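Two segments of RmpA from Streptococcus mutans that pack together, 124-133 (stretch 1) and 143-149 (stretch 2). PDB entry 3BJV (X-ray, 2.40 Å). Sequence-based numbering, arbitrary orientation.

Stretch 1 124-133: ELDHSIERLV
Stretch 2 (143-149) AMVEESK

Packing of segments 124-133 and 143-149 of RmpA, centred on M144, L125 and the R131-E147 ion pair. Stretch 1 enters through a type II beta turn from L125 to S128, with D126 at phi/psi -67/136 and H127 at 50/44; H127 then takes the N-cap position and the chain becomes helical from S128, with R131 N bonded to H127 O at 2.8 Å. Stretch 2 continues a helix that begins earlier in the chain. The two helices run nearly antiparallel, at 153°, and their axes come no closer than 11.9 Å; side chains, chiefly M144 and R131 with E147, bridge the space, and L125 reaches in from the turn. The backbones draw nearest where L125 CA lies 6.7 Å from S148 CA. M144, the most heavily covered residue, points toward stretch 1 in an m, t, p conformation (chi1 -72°, chi2 -179°, chi3 67°). M144 CE sits 3.6 Å from L132 CG, 3.8 Å from S128 O and 4.2 Å from L125 CD1, and also covers one face of the R131 guanidinium. L125 (phi/psi -64/160; chi1 -69°, m; chi2 174°, t) points toward stretch 2, placing CD1 3.4 Å from M144 O and CD2 4.2 Å from S148 CA. L132 (m, t) starts sideways, but its end comes nearer, so the apolar methyl of M144 meets both leucine side chains in van der Waals contact. Beside this patch, R131 (m, t, p; chi4 -155°) and E147 (t, t; chi3 162°) point toward each other's stretch, and positive guanidinium and negative carboxylate attract in a salt bridge. R131 NH2 donates to E147 OE2 at 2.8 Å and a near-linear 170°, near the guanidinium plane; R131 NH1 adds a weak hydrogen bond to E147 OE1 at 3.3 Å and 151°. R131 NH1 also donates to D126 O at 3.3 Å, tying the ion pair to the turn.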

# COMPACT_ATOMS: atom_id res chain seq x y z
N GLU A 124 -12.69 -2.54 1.36
CA GLU A 124 -13.32 -2.08 2.61
C GLU A 124 -14.84 -1.84 2.58
O GLU A 124 -15.40 -1.33 3.55
CB GLU A 124 -12.61 -0.84 3.13
CG GLU A 124 -11.17 -1.17 3.58
CD GLU A 124 -10.48 -0.00 4.21
OE1 GLU A 124 -11.02 1.15 4.14
OE2 GLU A 124 -9.40 -0.25 4.77
N LEU A 125 -15.50 -2.11 1.46
CA LEU A 125 -16.96 -2.10 1.43
C LEU A 125 -17.44 -3.20 2.38
O LEU A 125 -16.68 -4.14 2.67
CB LEU A 125 -17.44 -2.39 0.03
CG LEU A 125 -17.14 -1.27 -0.92
CD1 LEU A 125 -17.51 -1.66 -2.36
CD2 LEU A 125 -17.84 0.01 -0.46
N ASP A 126 -18.67 -3.13 2.85
CA ASP A 126 -19.13 -4.21 3.73
C ASP A 126 -19.27 -5.54 3.01
O ASP A 126 -19.74 -5.59 1.91
CB ASP A 126 -20.41 -3.85 4.52
CG ASP A 126 -20.10 -3.71 6.05
OD1 ASP A 126 -20.43 -4.68 6.81
OD2 ASP A 126 -19.45 -2.67 6.45
N HIS A 127 -18.80 -6.61 3.64
CA HIS A 127 -18.85 -7.94 3.09
C HIS A 127 -18.29 -7.93 1.67
O HIS A 127 -18.91 -8.53 0.77
CB HIS A 127 -20.31 -8.42 3.01
CG HIS A 127 -21.10 -8.25 4.27
ND1 HIS A 127 -20.77 -8.89 5.46
CD2 HIS A 127 -22.23 -7.55 4.52
CE1 HIS A 127 -21.65 -8.57 6.38
NE2 HIS A 127 -22.54 -7.75 5.84
N SER A 128 -17.16 -7.23 1.45
CA SER A 128 -16.62 -7.06 0.07
C SER A 128 -16.23 -8.38 -0.57
O SER A 128 -16.54 -8.60 -1.72
CB SER A 128 -15.46 -6.06 0.02
OG SER A 128 -14.36 -6.54 0.78
N ILE A 129 -15.60 -9.27 0.18
CA ILE A 129 -15.22 -10.58 -0.31
C ILE A 129 -16.45 -11.41 -0.67
O ILE A 129 -16.50 -12.02 -1.74
CB ILE A 129 -14.31 -11.34 0.70
CG1 ILE A 129 -13.03 -10.55 0.98
CG2 ILE A 129 -13.93 -12.74 0.19
CD1 ILE A 129 -11.97 -10.68 -0.10
N GLU A 130 -17.44 -11.43 0.21
CA GLU A 130 -18.63 -12.22 -0.03
C GLU A 130 -19.47 -11.66 -1.18
O GLU A 130 -20.14 -12.38 -1.87
CB GLU A 130 -19.48 -12.22 1.24
CG GLU A 130 -20.92 -12.63 1.09
CD GLU A 130 -21.68 -12.65 2.45
OE1 GLU A 130 -21.28 -13.44 3.38
OE2 GLU A 130 -22.65 -11.87 2.59
N ARG A 131 -19.46 -10.35 -1.35
CA ARG A 131 -20.24 -9.75 -2.39
C ARG A 131 -19.50 -9.97 -3.74
O ARG A 131 -20.13 -10.39 -4.71
CB ARG A 131 -20.53 -8.30 -2.06
CG ARG A 131 -21.47 -8.10 -0.84
CD ARG A 131 -21.50 -6.61 -0.31
NE ARG A 131 -21.94 -5.73 -1.39
CZ ARG A 131 -21.65 -4.44 -1.51
NH1 ARG A 131 -20.90 -3.82 -0.60
NH2 ARG A 131 -22.13 -3.78 -2.55
N LEU A 132 -18.18 -9.76 -3.78
CA LEU A 132 -17.37 -10.02 -5.00
C LEU A 132 -17.53 -11.43 -5.58
O LEU A 132 -17.73 -11.61 -6.79
CB LEU A 132 -15.91 -9.70 -4.71
CG LEU A 132 -15.62 -8.19 -4.81
CD1 LEU A 132 -14.21 -7.92 -4.42
CD2 LEU A 132 -15.84 -7.75 -6.23
N VAL A 133 -17.51 -12.41 -4.66
CA VAL A 133 -17.71 -13.82 -4.93
C VAL A 133 -19.14 -14.14 -5.48
O VAL A 133 -19.32 -15.05 -6.28
CB VAL A 133 -17.25 -14.67 -3.67
CG1 VAL A 133 -17.67 -16.11 -3.74
CG2 VAL A 133 -15.71 -14.63 -3.50
N ALA A 143 -20.43 -1.95 -10.48
CA ALA A 143 -21.31 -1.24 -9.53
C ALA A 143 -20.64 -1.12 -8.13
O ALA A 143 -20.61 -0.02 -7.55
CB ALA A 143 -22.71 -1.85 -9.46
N MET A 144 -20.05 -2.21 -7.64
CA MET A 144 -19.19 -2.13 -6.44
C MET A 144 -18.04 -1.14 -6.51
O MET A 144 -17.76 -0.44 -5.54
CB MET A 144 -18.64 -3.50 -6.08
CG MET A 144 -19.71 -4.41 -5.50
SD MET A 144 -19.06 -6.02 -5.02
CE MET A 144 -17.96 -5.65 -3.65
N VAL A 145 -17.36 -1.05 -7.65
CA VAL A 145 -16.28 -0.09 -7.81
C VAL A 145 -16.82 1.33 -7.66
O VAL A 145 -16.20 2.13 -6.97
CB VAL A 145 -15.52 -0.27 -9.13
CG1 VAL A 145 -14.63 0.95 -9.41
CG2 VAL A 145 -14.70 -1.58 -9.13
N GLU A 146 -17.97 1.62 -8.27
CA GLU A 146 -18.62 2.92 -8.09
C GLU A 146 -18.83 3.27 -6.60
O GLU A 146 -18.52 4.36 -6.15
CB GLU A 146 -19.98 2.95 -8.82
CG GLU A 146 -19.85 2.84 -10.31
CD GLU A 146 -19.03 3.98 -10.82
OE1 GLU A 146 -19.29 5.12 -10.32
OE2 GLU A 146 -18.12 3.74 -11.67
N GLU A 147 -19.40 2.33 -5.87
CA GLU A 147 -19.71 2.50 -4.47
C GLU A 147 -18.46 2.75 -3.59
O GLU A 147 -18.57 3.28 -2.50
CB GLU A 147 -20.48 1.25 -4.05
CG GLU A 147 -20.90 1.14 -2.60
CD GLU A 147 -21.36 -0.28 -2.22
OE1 GLU A 147 -21.39 -0.55 -0.99
OE2 GLU A 147 -21.70 -1.12 -3.13
N SER A 148 -17.28 2.35 -4.06
CA SER A 148 -16.03 2.50 -3.32
C SER A 148 -15.53 3.93 -3.39
O SER A 148 -14.68 4.33 -2.62
CB SER A 148 -14.96 1.57 -3.88
OG SER A 148 -14.47 2.00 -5.17
N LYS A 149 -16.10 4.71 -4.31
CA LYS A 149 -15.54 6.02 -4.65
C LYS A 149 -15.70 7.10 -3.56
O LYS A 149 -15.04 8.15 -3.61
CB LYS A 149 -16.02 6.47 -6.05
CG LYS A 149 -15.41 5.61 -7.23
CD LYS A 149 -15.15 6.45 -8.50
CE LYS A 149 -16.04 6.10 -9.74
NZ LYS A 149 -15.38 5.16 -10.79